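Local coordinates for protein ectoine dioxygenase (Sphingopyxis alaskensis, PDB 4MHR) that hydroxylates L-ectoine to 5-hydroxyectoine, a protectant against osmotic stress, as an iron(II)- and 2-oxoglutarate-dependent dioxygenase, at residues Q10-S15 and P25-V30; P29-E34 and A48-G53; S153-W158 and R194-C199; P165-L170 and F247-M252. All coordinates share one frame; numbering follows the deposited sequence.

How the contacts relate
Along the chain contacts 1 and 2 come first, sharing P29 and V30, with centres 15 Å apart; contacts 3 and 4 follow, interleaved in sequence, with centres 8 Å apart. Contact 1 joins the loops on the two ends of strand 23-25, which pairs with strand 195-197 of contact 3. Contact 2 sets the continuation of the same loop against helix 43-52. Contact 3 packs the helix that starts at the iron ligand D154 against strand 195-197, and contact 4 joins neighbouring strands 169-175 and 244-248 of the seven-stranded antiparallel sheet. D50-R194 ties contact 2 to contact 3. Salt bridges R26-D248 and D28-R166, between contacts 1 and 4, are consistent with the N-terminal segment being held on the cupin core.

Contact 1: residues Q10-S15 and P25-V30; sequences QDLYPS and PRLDPV
The phenolic oxygen of Y13 is gripped by two neighbouring residues, L27 and D28: it donates to D28 OD2, with Y13 OH 2.7 Å from that oxygen, and accepts from the backbone of L27, whose N lies 2.8 Å from Y13 OH. The N-H of L27 points fairly straight at the oxygen, at 153°. D28 OD2 lies at the edge of the tyrosine ring and in its plane, yet the hydroxyl reaches that oxygen from above the carboxylate plane. With two bonds the hydroxyl is well fixed, and the ring edge faces P25 O, R26 CA, L27 N and D28 OD2, with CE1 of Y13 3.7 Å from O of P25. P25 ends strand 23-25, and the contact joins the loops before and after this strand, which pairs with strand 195-197 beside the cupin fold. An alanine in place of Y13 would probably leave L27 N and D28 OD2 without this shared mate and open a gap beside L27 CB. L12 CG touches L27 CD1 at 4.1 Å, and a water donates to both L12 O and P25 O, bridging the two backbones. On the first segment D11 OD2 takes the N-H of Y13 in an Asx turn, Y13 N lying 2.9 Å from D11 OD2. D28 has further partners, R166 at OD1 and the backbone N of M167 at OD2. R26 runs extended from CG to NE, its CG anti to the backbone N (chi1 175°); NE donates to D28 O, NH2 to P29 O, and NH1 forms a salt bridge with D248.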
loop_
_atom_site.group_PDB
_atom_site.type_symbol
_atom_site.label_atom_id
_atom_site.label_comp_id
_atom_site.label_asym_id
_atom_site.label_seq_id
_atom_site.Cartn_x
_atom_site.Cartn_y
_atom_site.Cartn_z
ATOM N N GLN A 10 -19.701 7.810 15.646
ATOM C CA GLN A 10 -20.006 6.568 14.861
ATOM C C GLN A 10 -19.377 6.580 13.443
ATOM O O GLN A 10 -18.989 5.530 12.963
ATOM C CB GLN A 10 -21.503 6.314 14.790
ATOM N N ASP A 11 -19.326 7.730 12.763
ATOM C CA ASP A 11 -18.559 7.837 11.484
ATOM C C ASP A 11 -17.697 9.052 11.517
ATOM O O ASP A 11 -18.126 10.135 11.202
ATOM C CB ASP A 11 -19.426 7.781 10.190
ATOM C CG ASP A 11 -18.585 7.605 8.867
ATOM O OD1 ASP A 11 -19.210 7.436 7.793
ATOM O OD2 ASP A 11 -17.311 7.599 8.871
ATOM N N LEU A 12 -16.410 8.831 11.817
ATOM C CA LEU A 12 -15.410 9.917 11.854
ATOM C C LEU A 12 -15.068 10.443 10.489
ATOM O O LEU A 12 -14.584 11.576 10.317
ATOM C CB LEU A 12 -14.148 9.399 12.570
ATOM C CG LEU A 12 -14.184 9.502 14.097
ATOM C CD1 LEU A 12 -15.360 8.867 14.783
ATOM C CD2 LEU A 12 -12.908 8.876 14.639
ATOM N N TYR A 13 -15.292 9.598 9.490
ATOM C CA TYR A 13 -14.875 9.940 8.133
ATOM C C TYR A 13 -15.967 9.685 7.024
ATOM O O TYR A 13 -15.758 8.860 6.111
ATOM C CB TYR A 13 -13.589 9.087 7.870
ATOM C CG TYR A 13 -12.478 9.357 8.795
ATOM C CD1 TYR A 13 -11.838 10.564 8.775
ATOM C CD2 TYR A 13 -12.005 8.385 9.685
ATOM C CE1 TYR A 13 -10.816 10.851 9.641
ATOM C CE2 TYR A 13 -10.920 8.658 10.523
ATOM C CZ TYR A 13 -10.316 9.877 10.482
ATOM O OH TYR A 13 -9.219 10.184 11.282
ATOM N N PRO A 14 -17.122 10.409 7.068
ATOM C CA PRO A 14 -18.204 10.228 6.038
ATOM C C PRO A 14 -17.791 10.616 4.664
ATOM O O PRO A 14 -17.146 11.635 4.502
ATOM C CB PRO A 14 -19.319 11.159 6.522
ATOM C CG PRO A 14 -18.634 12.165 7.369
ATOM C CD PRO A 14 -17.417 11.513 7.986
ATOM N N SER A 15 -18.082 9.806 3.669
ATOM C CA SER A 15 -17.743 10.158 2.314
ATOM C C SER A 15 -18.803 9.565 1.402
ATOM O O SER A 15 -19.544 8.652 1.812
ATOM C CB SER A 15 -16.347 9.607 1.929
ATOM O OG SER A 15 -15.968 9.961 0.599
ATOM N N PRO A 25 -10.657 17.126 8.661
ATOM C CA PRO A 25 -9.444 16.823 9.385
ATOM C C PRO A 25 -9.252 15.303 9.665
ATOM O O PRO A 25 -10.222 14.509 9.804
ATOM C CB PRO A 25 -9.631 17.581 10.679
ATOM C CG PRO A 25 -11.100 17.627 10.880
ATOM C CD PRO A 25 -11.653 17.811 9.513
ATOM N N ARG A 26 -7.987 14.907 9.689
ATOM C CA ARG A 26 -7.589 13.620 10.203
ATOM C C ARG A 26 -7.834 13.748 11.696
ATOM O O ARG A 26 -7.467 14.727 12.407
ATOM C CB ARG A 26 -6.111 13.333 9.883
ATOM C CG ARG A 26 -5.590 12.033 10.520
ATOM C CD ARG A 26 -4.180 11.723 10.071
ATOM N NE ARG A 26 -3.797 10.375 10.412
ATOM C CZ ARG A 26 -3.360 9.426 9.574
ATOM N NH1 ARG A 26 -3.273 9.591 8.250
ATOM N NH2 ARG A 26 -2.986 8.254 10.093
ATOM N N LEU A 27 -8.425 12.707 12.200
ATOM C CA LEU A 27 -8.695 12.631 13.647
ATOM C C LEU A 27 -7.943 11.482 14.357
ATOM O O LEU A 27 -8.239 11.157 15.472
ATOM C CB LEU A 27 -10.162 12.439 13.810
ATOM C CG LEU A 27 -10.994 13.589 13.205
ATOM C CD1 LEU A 27 -12.478 13.195 13.309
ATOM C CD2 LEU A 27 -10.740 14.906 13.933
ATOM N N ASP A 28 -6.983 10.873 13.672
ATOM C CA ASP A 28 -6.167 9.758 14.199
ATOM C C ASP A 28 -4.690 10.161 14.184
ATOM O O ASP A 28 -4.292 10.936 13.347
ATOM C CB ASP A 28 -6.308 8.551 13.257
ATOM C CG ASP A 28 -7.645 7.861 13.402
ATOM O OD1 ASP A 28 -7.878 7.295 14.502
ATOM O OD2 ASP A 28 -8.428 7.877 12.418
ATOM N N PRO A 29 -3.864 9.610 15.086
ATOM C CA PRO A 29 -2.440 9.789 14.876
ATOM C C PRO A 29 -1.931 9.245 13.507
ATOM O O PRO A 29 -2.596 8.438 12.853
ATOM C CB PRO A 29 -1.800 9.002 16.012
ATOM C CG PRO A 29 -2.844 8.804 17.000
ATOM C CD PRO A 29 -4.154 8.749 16.224
ATOM N N VAL A 30 -0.764 9.715 13.101
ATOM C CA VAL A 30 -0.010 9.118 11.977
ATOM C C VAL A 30 0.925 8.004 12.512
ATOM O O VAL A 30 0.919 6.893 12.022
ATOM C CB VAL A 30 0.685 10.165 11.108
ATOM C CG1 VAL A 30 1.290 9.572 9.843
ATOM C CG2 VAL A 30 -0.278 11.278 10.646
HETATM O O HOH W 1 -12.905 13.972 9.722
#

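Contact 2: residues P29-E34 and A48-G53; sequences PVVHSE and AFDRDG
V30 and V31 rest on the last turn of helix 43-52, meeting F49 and D50, and the contact is made without a hydrogen bond across it. The apolar part is centred on F49. With CG anti to the backbone N (chi1 -171°), the ring is turned toward the loop, where both valines meet its CD1: V30 CG1 lies 4.0 Å from F49 CD1, approaching obliquely, while V31 CG2 comes up at the ring edge, 4.1 Å from F49 CD1. V30 CG1 also packs on the helix backbone, 3.7 Å from F49 O. An alanine at F49 would probably open a gap beside both valine methyls and leave this end of the loop less firmly held.

The second group of contacts involves D50, whose side chain crosses that of V31 at about a right angle. D50 CB touches V31 CG2 at 3.8 Å, and D50 OD1 lies 3.6 Å from V30 CB, a van der Waals approach. The charge of D50 is answered elsewhere, by a salt bridge from OD2 to R194.

Within the helix end, G53 N bonds to F49 O, and G53 has the positive phi of a residue leaving the helix. V31 also touches F125 and L126 of helix 117-127, F49 touches L126 and I55 of strand 54-57, and V30 lies against H193 and R194, wedging the loop among these elements.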
loop_
_atom_site.group_PDB
_atom_site.type_symbol
_atom_site.label_atom_id
_atom_site.label_comp_id
_atom_site.label_asym_id
_atom_site.label_seq_id
_atom_site.Cartn_x
_atom_site.Cartn_y
_atom_site.Cartn_z
ATOM N N PRO A 29 -3.864 9.610 15.086
ATOM C CA PRO A 29 -2.440 9.789 14.876
ATOM C C PRO A 29 -1.931 9.245 13.507
ATOM O O PRO A 29 -2.596 8.438 12.853
ATOM C CB PRO A 29 -1.800 9.002 16.012
ATOM C CG PRO A 29 -2.844 8.804 17.000
ATOM C CD PRO A 29 -4.154 8.749 16.224
ATOM N N VAL A 30 -0.764 9.715 13.101
ATOM C CA VAL A 30 -0.010 9.118 11.977
ATOM C C VAL A 30 0.925 8.004 12.512
ATOM O O VAL A 30 0.919 6.893 12.022
ATOM C CB VAL A 30 0.685 10.165 11.108
ATOM C CG1 VAL A 30 1.290 9.572 9.843
ATOM C CG2 VAL A 30 -0.278 11.278 10.646
ATOM N N VAL A 31 1.779 8.354 13.466
ATOM C CA VAL A 31 2.671 7.409 14.121
ATOM C C VAL A 31 1.942 7.112 15.468
ATOM O O VAL A 31 1.693 7.995 16.295
ATOM C CB VAL A 31 4.042 8.001 14.372
ATOM C CG1 VAL A 31 4.891 7.106 15.264
ATOM C CG2 VAL A 31 4.715 8.298 13.060
ATOM N N HIS A 32 1.615 5.857 15.676
ATOM C CA HIS A 32 0.787 5.464 16.813
ATOM C C HIS A 32 1.577 4.960 18.051
ATOM O O HIS A 32 1.018 4.281 18.962
ATOM C CB HIS A 32 -0.154 4.385 16.345
ATOM C CG HIS A 32 -1.252 4.839 15.428
ATOM N ND1 HIS A 32 -1.077 5.055 14.074
ATOM C CD2 HIS A 32 -2.557 5.096 15.680
ATOM C CE1 HIS A 32 -2.248 5.383 13.522
ATOM N NE2 HIS A 32 -3.160 5.409 14.488
ATOM N N SER A 33 2.870 5.235 18.069
ATOM C CA SER A 33 3.733 4.797 19.208
ATOM C C SER A 33 4.555 5.982 19.617
ATOM O O SER A 33 4.924 6.773 18.749
ATOM C CB SER A 33 4.724 3.661 18.793
ATOM O OG SER A 33 4.058 2.421 18.481
ATOM N N GLU A 34 4.937 6.050 20.903
ATOM C CA GLU A 34 6.052 6.940 21.314
ATOM C C GLU A 34 7.319 6.386 20.680
ATOM O O GLU A 34 7.510 5.181 20.639
ATOM C CB GLU A 34 6.189 6.983 22.870
ATOM C CG GLU A 34 4.911 7.316 23.622
ATOM C CD GLU A 34 4.732 8.851 23.560
ATOM O OE1 GLU A 34 5.703 9.480 23.143
ATOM O OE2 GLU A 34 3.710 9.413 23.977
ATOM N N ALA A 48 9.641 11.955 9.874
ATOM C CA ALA A 48 9.384 12.022 8.440
ATOM C C ALA A 48 8.068 11.304 8.020
ATOM O O ALA A 48 7.303 11.838 7.188
ATOM C CB ALA A 48 10.546 11.461 7.666
ATOM N N PHE A 49 7.819 10.099 8.554
ATOM C CA PHE A 49 6.584 9.351 8.270
ATOM C C PHE A 49 5.374 10.151 8.739
ATOM O O PHE A 49 4.379 10.313 8.017
ATOM C CB PHE A 49 6.528 7.948 8.928
ATOM C CG PHE A 49 5.343 7.113 8.447
ATOM C CD1 PHE A 49 4.195 6.961 9.234
ATOM C CD2 PHE A 49 5.368 6.539 7.159
ATOM C CE1 PHE A 49 3.108 6.221 8.742
ATOM C CE2 PHE A 49 4.297 5.803 6.682
ATOM C CZ PHE A 49 3.168 5.637 7.480
ATOM N N ASP A 50 5.481 10.693 9.939
ATOM C CA ASP A 50 4.420 11.521 10.514
ATOM C C ASP A 50 4.149 12.765 9.663
ATOM O O ASP A 50 3.036 13.031 9.360
ATOM C CB ASP A 50 4.795 11.930 11.947
ATOM C CG ASP A 50 3.631 12.457 12.691
ATOM O OD1 ASP A 50 2.970 11.701 13.452
ATOM O OD2 ASP A 50 3.374 13.628 12.466
ATOM N N ARG A 51 5.188 13.472 9.231
ATOM C CA ARG A 51 5.007 14.755 8.551
ATOM C C ARG A 51 4.657 14.506 7.053
ATOM O O ARG A 51 3.731 15.123 6.480
ATOM C CB ARG A 51 6.297 15.572 8.708
ATOM C CG ARG A 51 6.486 16.798 7.820
ATOM C CD ARG A 51 7.932 17.398 7.971
ATOM N NE ARG A 51 9.039 16.545 7.452
ATOM C CZ ARG A 51 10.002 15.929 8.196
ATOM N NH1 ARG A 51 10.086 16.022 9.522
ATOM N NH2 ARG A 51 10.904 15.179 7.597
ATOM N N ASP A 52 5.397 13.600 6.432
ATOM C CA ASP A 52 5.175 13.341 5.007
ATOM C C ASP A 52 4.176 12.295 4.650
ATOM O O ASP A 52 3.688 12.335 3.514
ATOM C CB ASP A 52 6.456 13.004 4.289
ATOM C CG ASP A 52 7.484 14.173 4.328
ATOM O OD1 ASP A 52 7.101 15.321 4.607
ATOM O OD2 ASP A 52 8.651 13.904 4.104
ATOM N N GLY A 53 3.920 11.341 5.556
ATOM C CA GLY A 53 3.078 10.181 5.222
ATOM C C GLY A 53 3.659 8.999 4.486
ATOM O O GLY A 53 2.912 8.064 4.102
#

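Contact 3: residues S153-W158 and R194-C199; sequences SDFETW and RTYLTC
F155 and Y196 set their side chains across one another at about a right angle, with ring planes 68° apart and centroids 5.9 Å apart. The pair is oblique: Y196 CE1 meets the edge of the phenylalanine near its plane, 3.7 Å from F155 CD2, whereas F155 stands obliquely to the tyrosine ring. E156, one residue on in the helix, also crosses Y196 at about a right angle. Its CG is anti to the backbone N (chi1 -167°) and lies 3.6 Å from Y196 OH. The chain then bends at chi2 (-88°), and the carboxylate ends beside C199, with OE2 3.7 Å from C199 CB and CD 3.9 Å from C199 SG. Helix 154-158 and strand 195-197 pack mainly through side chains, their axes 9.3 Å apart, with no hydrogen bond between the two segments. S153 caps the helix N-terminus through OG, with weak bonds to the N-H groups of F155 and E156. W158 is important for ectoine stabilisation. The carboxylate of E156 is buried but satisfied by S15 at OE2 and a salt bridge to R16 at OE1, so its charge is probably retained and ties the N-terminal segment to the helix that begins at D154, an iron ligand when the metal is bound.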
loop_
_atom_site.group_PDB
_atom_site.type_symbol
_atom_site.label_atom_id
_atom_site.label_comp_id
_atom_site.label_asym_id
_atom_site.label_seq_id
_atom_site.Cartn_x
_atom_site.Cartn_y
_atom_site.Cartn_z
ATOM N N SER A 153 -6.912 7.939 -2.252
ATOM C CA SER A 153 -6.552 7.563 -0.903
ATOM C C SER A 153 -7.097 6.162 -0.680
ATOM O O SER A 153 -8.275 5.955 -0.716
ATOM C CB SER A 153 -7.223 8.482 0.097
ATOM O OG SER A 153 -7.179 7.837 1.424
ATOM N N ASP A 154 -6.262 5.206 -0.418
ATOM C CA ASP A 154 -6.755 3.869 -0.087
ATOM C C ASP A 154 -7.739 3.885 1.060
ATOM O O ASP A 154 -8.716 3.127 1.046
ATOM C CB ASP A 154 -5.583 2.975 0.331
ATOM C CG ASP A 154 -4.614 2.679 -0.829
ATOM O OD1 ASP A 154 -5.057 2.621 -1.987
ATOM O OD2 ASP A 154 -3.423 2.476 -0.547
ATOM N N PHE A 155 -7.519 4.769 2.048
ATOM C CA PHE A 155 -8.340 4.715 3.235
ATOM C C PHE A 155 -9.783 5.044 2.904
ATOM O O PHE A 155 -10.708 4.512 3.506
ATOM C CB PHE A 155 -7.794 5.585 4.337
ATOM C CG PHE A 155 -8.747 5.698 5.514
ATOM C CD1 PHE A 155 -8.853 4.634 6.413
ATOM C CD2 PHE A 155 -9.568 6.838 5.660
ATOM C CE1 PHE A 155 -9.743 4.701 7.469
ATOM C CE2 PHE A 155 -10.465 6.916 6.725
ATOM C CZ PHE A 155 -10.557 5.819 7.611
ATOM N N GLU A 156 -10.012 5.964 1.958
ATOM C CA GLU A 156 -11.390 6.379 1.657
ATOM C C GLU A 156 -12.190 5.169 1.148
ATOM O O GLU A 156 -13.348 4.981 1.555
ATOM C CB GLU A 156 -11.455 7.545 0.681
ATOM C CG GLU A 156 -12.817 8.240 0.559
ATOM C CD GLU A 156 -13.758 7.605 -0.501
ATOM O OE1 GLU A 156 -13.321 6.693 -1.183
ATOM O OE2 GLU A 156 -14.963 8.013 -0.576
ATOM N N THR A 157 -11.547 4.324 0.323
ATOM C CA THR A 157 -12.144 3.054 -0.062
ATOM C C THR A 157 -12.258 2.037 1.055
ATOM O O THR A 157 -13.320 1.403 1.223
ATOM C CB THR A 157 -11.414 2.450 -1.239
ATOM O OG1 THR A 157 -11.595 3.327 -2.333
ATOM C CG2 THR A 157 -11.902 1.005 -1.599
ATOM N N TRP A 158 -11.174 1.825 1.788
ATOM C CA TRP A 158 -11.201 0.863 2.883
ATOM C C TRP A 158 -12.301 1.199 3.909
ATOM O O TRP A 158 -12.967 0.324 4.421
ATOM C CB TRP A 158 -9.816 0.695 3.525
ATOM C CG TRP A 158 -8.803 0.150 2.579
ATOM C CD1 TRP A 158 -9.064 -0.554 1.400
ATOM C CD2 TRP A 158 -7.375 0.270 2.659
ATOM N NE1 TRP A 158 -7.901 -0.878 0.772
ATOM C CE2 TRP A 158 -6.835 -0.400 1.513
ATOM C CE3 TRP A 158 -6.498 0.911 3.554
ATOM C CZ2 TRP A 158 -5.458 -0.482 1.262
ATOM C CZ3 TRP A 158 -5.124 0.875 3.306
ATOM C CH2 TRP A 158 -4.601 0.185 2.150
ATOM N N ARG A 194 -2.917 14.019 6.113
ATOM C CA ARG A 194 -3.505 14.716 7.207
ATOM C C ARG A 194 -4.802 15.388 6.831
ATOM O O ARG A 194 -5.383 16.059 7.689
ATOM C CB ARG A 194 -2.562 15.807 7.742
ATOM C CG ARG A 194 -1.512 15.258 8.683
ATOM C CD ARG A 194 -0.794 16.381 9.448
ATOM N NE ARG A 194 0.362 15.771 10.098
ATOM C CZ ARG A 194 0.270 15.150 11.254
ATOM N NH1 ARG A 194 -0.890 15.054 11.885
ATOM N NH2 ARG A 194 1.307 14.614 11.771
ATOM N N THR A 195 -5.250 15.215 5.588
ATOM C CA THR A 195 -6.597 15.647 5.116
ATOM C C THR A 195 -7.369 14.499 4.592
ATOM O O THR A 195 -6.879 13.702 3.741
ATOM C CB THR A 195 -6.456 16.602 3.912
ATOM O OG1 THR A 195 -5.682 17.728 4.302
ATOM C CG2 THR A 195 -7.825 17.096 3.399
ATOM N N TYR A 196 -8.593 14.349 5.091
ATOM C CA TYR A 196 -9.465 13.357 4.549
ATOM C C TYR A 196 -10.314 14.062 3.464
ATOM O O TYR A 196 -11.098 14.961 3.772
ATOM C CB TYR A 196 -10.392 12.818 5.618
ATOM C CG TYR A 196 -11.300 11.748 5.112
ATOM C CD1 TYR A 196 -10.780 10.550 4.634
ATOM C CD2 TYR A 196 -12.687 11.899 5.152
ATOM C CE1 TYR A 196 -11.604 9.542 4.204
ATOM C CE2 TYR A 196 -13.537 10.870 4.783
ATOM C CZ TYR A 196 -13.036 9.730 4.304
ATOM O OH TYR A 196 -13.894 8.722 3.960
ATOM N N LEU A 197 -10.104 13.698 2.192
ATOM C CA LEU A 197 -10.849 14.325 1.085
ATOM C C LEU A 197 -12.081 13.489 0.801
ATOM O O LEU A 197 -11.949 12.381 0.294
ATOM C CB LEU A 197 -9.949 14.463 -0.137
ATOM C CG LEU A 197 -10.655 14.972 -1.404
ATOM C CD1 LEU A 197 -11.227 16.377 -1.203
ATOM C CD2 LEU A 197 -9.611 14.972 -2.507
ATOM N N THR A 198 -13.277 13.970 1.211
ATOM C CA THR A 198 -14.471 13.215 0.947
ATOM C C THR A 198 -14.651 13.225 -0.576
ATOM O O THR A 198 -14.208 14.146 -1.279
ATOM C CB THR A 198 -15.768 13.781 1.646
ATOM O OG1 THR A 198 -16.118 15.027 1.053
ATOM C CG2 THR A 198 -15.509 14.002 3.126
ATOM N N CYS A 199 -15.190 12.140 -1.082
ATOM C CA CYS A 199 -15.549 12.025 -2.489
ATOM C C CYS A 199 -17.097 12.186 -2.591
ATOM O O CYS A 199 -17.811 11.974 -1.618
ATOM C CB CYS A 199 -15.066 10.698 -3.057
ATOM S SG CYS A 199 -13.246 10.522 -3.031
#

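Contact 4: residues P165-L170 and F247-M252; sequences PRMRAL and FDCNLM
M167 reaches over the turn after strand 244-248 and touches C249 and N250 in succession. Its CB lies 3.8 Å from C249 SG, and CG stays near the same sulphur. Beyond CG the chain is extended (chi2 180°), which carries SD to N250 CB at 3.7 Å. The terminal CE settles against the amide of N250, 3.5 Å from N250 ND2. At the strand end C249 N donates to A169 O at 3.0 Å. A169 CB meets C249 CB at 4.0 Å, and C249 also touches W158, which is important for ectoine stabilisation. L170 and D248 form a non-hydrogen-bonded antiparallel pair where strands 169-175 and 244-248 of the cupin sheet adjoin. The chain leaves the sheet in a type I turn from D248 to L251, reinforced by an Asx turn in which D248 OD2 accepts from N250 N at 2.9 Å. A water donates to A169 O and D248 OD1, giving the carbonyl a second partner. The N250 amide is held by S153 at OD1 and by the H193 and T195 carbonyls at ND2. With R26 bridging to OD2, the buried D248 is likely to stay ionised, and polar bonds beside the methionine fix the turn leading to the iron ligand H253.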
loop_
_atom_site.group_PDB
_atom_site.type_symbol
_atom_site.label_atom_id
_atom_site.label_comp_id
_atom_site.label_asym_id
_atom_site.label_seq_id
_atom_site.Cartn_x
_atom_site.Cartn_y
_atom_site.Cartn_z
ATOM N N PRO A 165 -12.563 1.406 10.254
ATOM C CA PRO A 165 -13.054 2.606 10.947
ATOM C C PRO A 165 -12.113 3.758 11.041
ATOM O O PRO A 165 -12.568 4.893 10.933
ATOM C CB PRO A 165 -13.379 2.123 12.382
ATOM C CG PRO A 165 -12.703 0.815 12.539
ATOM C CD PRO A 165 -12.339 0.270 11.163
ATOM N N ARG A 166 -10.819 3.482 11.258
ATOM C CA ARG A 166 -9.852 4.506 11.665
ATOM C C ARG A 166 -8.604 4.489 10.740
ATOM O O ARG A 166 -8.259 3.477 10.172
ATOM C CB ARG A 166 -9.403 4.332 13.109
ATOM C CG ARG A 166 -10.487 4.358 14.184
ATOM C CD ARG A 166 -11.019 5.755 14.323
ATOM N NE ARG A 166 -11.487 5.849 15.637
ATOM C CZ ARG A 166 -10.876 6.404 16.680
ATOM N NH1 ARG A 166 -9.722 7.032 16.623
ATOM N NH2 ARG A 166 -11.508 6.303 17.818
ATOM N N MET A 167 -7.873 5.602 10.701
ATOM C CA MET A 167 -6.622 5.649 9.907
ATOM C C MET A 167 -5.516 5.046 10.722
ATOM O O MET A 167 -4.826 5.763 11.423
ATOM C CB MET A 167 -6.292 7.082 9.508
ATOM C CG MET A 167 -7.383 7.673 8.592
ATOM S SD MET A 167 -6.858 9.330 8.220
ATOM C CE MET A 167 -8.273 9.886 7.283
ATOM N N ARG A 168 -5.414 3.732 10.679
ATOM C CA ARG A 168 -4.445 2.993 11.474
ATOM C C ARG A 168 -3.972 1.755 10.694
ATOM O O ARG A 168 -3.846 0.617 11.180
ATOM C CB ARG A 168 -4.958 2.703 12.894
ATOM C CG ARG A 168 -3.915 1.922 13.662
ATOM C CD ARG A 168 -3.394 2.031 15.055
ATOM N NE ARG A 168 -4.270 1.850 16.093
ATOM C CZ ARG A 168 -4.053 1.680 17.435
ATOM N NH1 ARG A 168 -2.955 1.380 18.106
ATOM N NH2 ARG A 168 -5.138 1.780 18.154
ATOM N N ALA A 169 -3.696 2.010 9.411
ATOM C CA ALA A 169 -3.175 1.027 8.481
ATOM C C ALA A 169 -2.120 1.648 7.620
ATOM O O ALA A 169 -2.089 2.874 7.406
ATOM C CB ALA A 169 -4.286 0.428 7.594
ATOM N N LEU A 170 -1.239 0.809 7.099
ATOM C CA LEU A 170 -0.262 1.303 6.152
ATOM C C LEU A 170 0.060 0.311 5.068
ATOM O O LEU A 170 -0.160 -0.942 5.228
ATOM C CB LEU A 170 0.996 1.701 6.842
ATOM C CG LEU A 170 1.758 0.676 7.602
ATOM C CD1 LEU A 170 2.673 -0.116 6.708
ATOM C CD2 LEU A 170 2.669 1.427 8.539
ATOM N N PHE A 247 3.787 3.701 3.069
ATOM C CA PHE A 247 2.891 4.871 3.087
ATOM C C PHE A 247 1.619 4.680 3.892
ATOM O O PHE A 247 1.042 3.572 3.954
ATOM C CB PHE A 247 2.686 5.449 1.698
ATOM C CG PHE A 247 2.088 4.538 0.683
ATOM C CD1 PHE A 247 2.875 3.659 -0.021
ATOM C CD2 PHE A 247 0.710 4.599 0.377
ATOM C CE1 PHE A 247 2.324 2.813 -0.988
ATOM C CE2 PHE A 247 0.137 3.770 -0.612
ATOM C CZ PHE A 247 0.942 2.892 -1.322
ATOM N N ASP A 248 1.235 5.770 4.577
ATOM C CA ASP A 248 0.030 5.841 5.375
ATOM C C ASP A 248 -1.187 5.548 4.508
ATOM O O ASP A 248 -1.269 5.963 3.329
ATOM C CB ASP A 248 -0.095 7.211 5.992
ATOM C CG ASP A 248 -1.357 7.368 6.815
ATOM O OD1 ASP A 248 -1.392 6.888 7.979
ATOM O OD2 ASP A 248 -2.309 7.985 6.283
ATOM N N CYS A 249 -2.140 4.855 5.108
ATOM C CA CYS A 249 -3.377 4.518 4.440
ATOM C C CYS A 249 -4.139 5.652 3.757
ATOM O O CYS A 249 -4.763 5.417 2.726
ATOM C CB CYS A 249 -4.341 3.827 5.421
ATOM S SG CYS A 249 -4.902 4.854 6.779
ATOM N N ASN A 250 -4.005 6.880 4.259
ATOM C CA ASN A 250 -4.730 7.981 3.724
ATOM C C ASN A 250 -3.900 8.925 2.823
ATOM O O ASN A 250 -4.345 10.023 2.507
ATOM C CB ASN A 250 -5.375 8.767 4.853
ATOM C CG ASN A 250 -6.357 9.836 4.330
ATOM O OD1 ASN A 250 -7.259 9.568 3.526
ATOM N ND2 ASN A 250 -6.169 11.030 4.787
ATOM N N LEU A 251 -2.681 8.543 2.476
ATOM C CA LEU A 251 -1.884 9.387 1.629
ATOM C C LEU A 251 -2.384 9.373 0.155
ATOM O O LEU A 251 -2.689 8.316 -0.439
ATOM C CB LEU A 251 -0.438 8.919 1.620
ATOM C CG LEU A 251 0.598 9.821 0.907
ATOM C CD1 LEU A 251 0.688 11.171 1.606
ATOM C CD2 LEU A 251 1.905 9.093 0.806
ATOM N N MET A 252 -2.487 10.538 -0.420
ATOM C CA MET A 252 -3.047 10.691 -1.821
ATOM C C MET A 252 -1.969 10.321 -2.798
ATOM O O MET A 252 -0.869 10.894 -2.781
ATOM C CB MET A 252 -3.481 12.147 -2.088
ATOM C CG MET A 252 -4.358 12.346 -3.356
ATOM S SD MET A 252 -5.873 11.330 -3.394
ATOM C CE MET A 252 -6.811 12.171 -2.188
HETATM O O HOH W 2 -0.075 4.672 8.615
#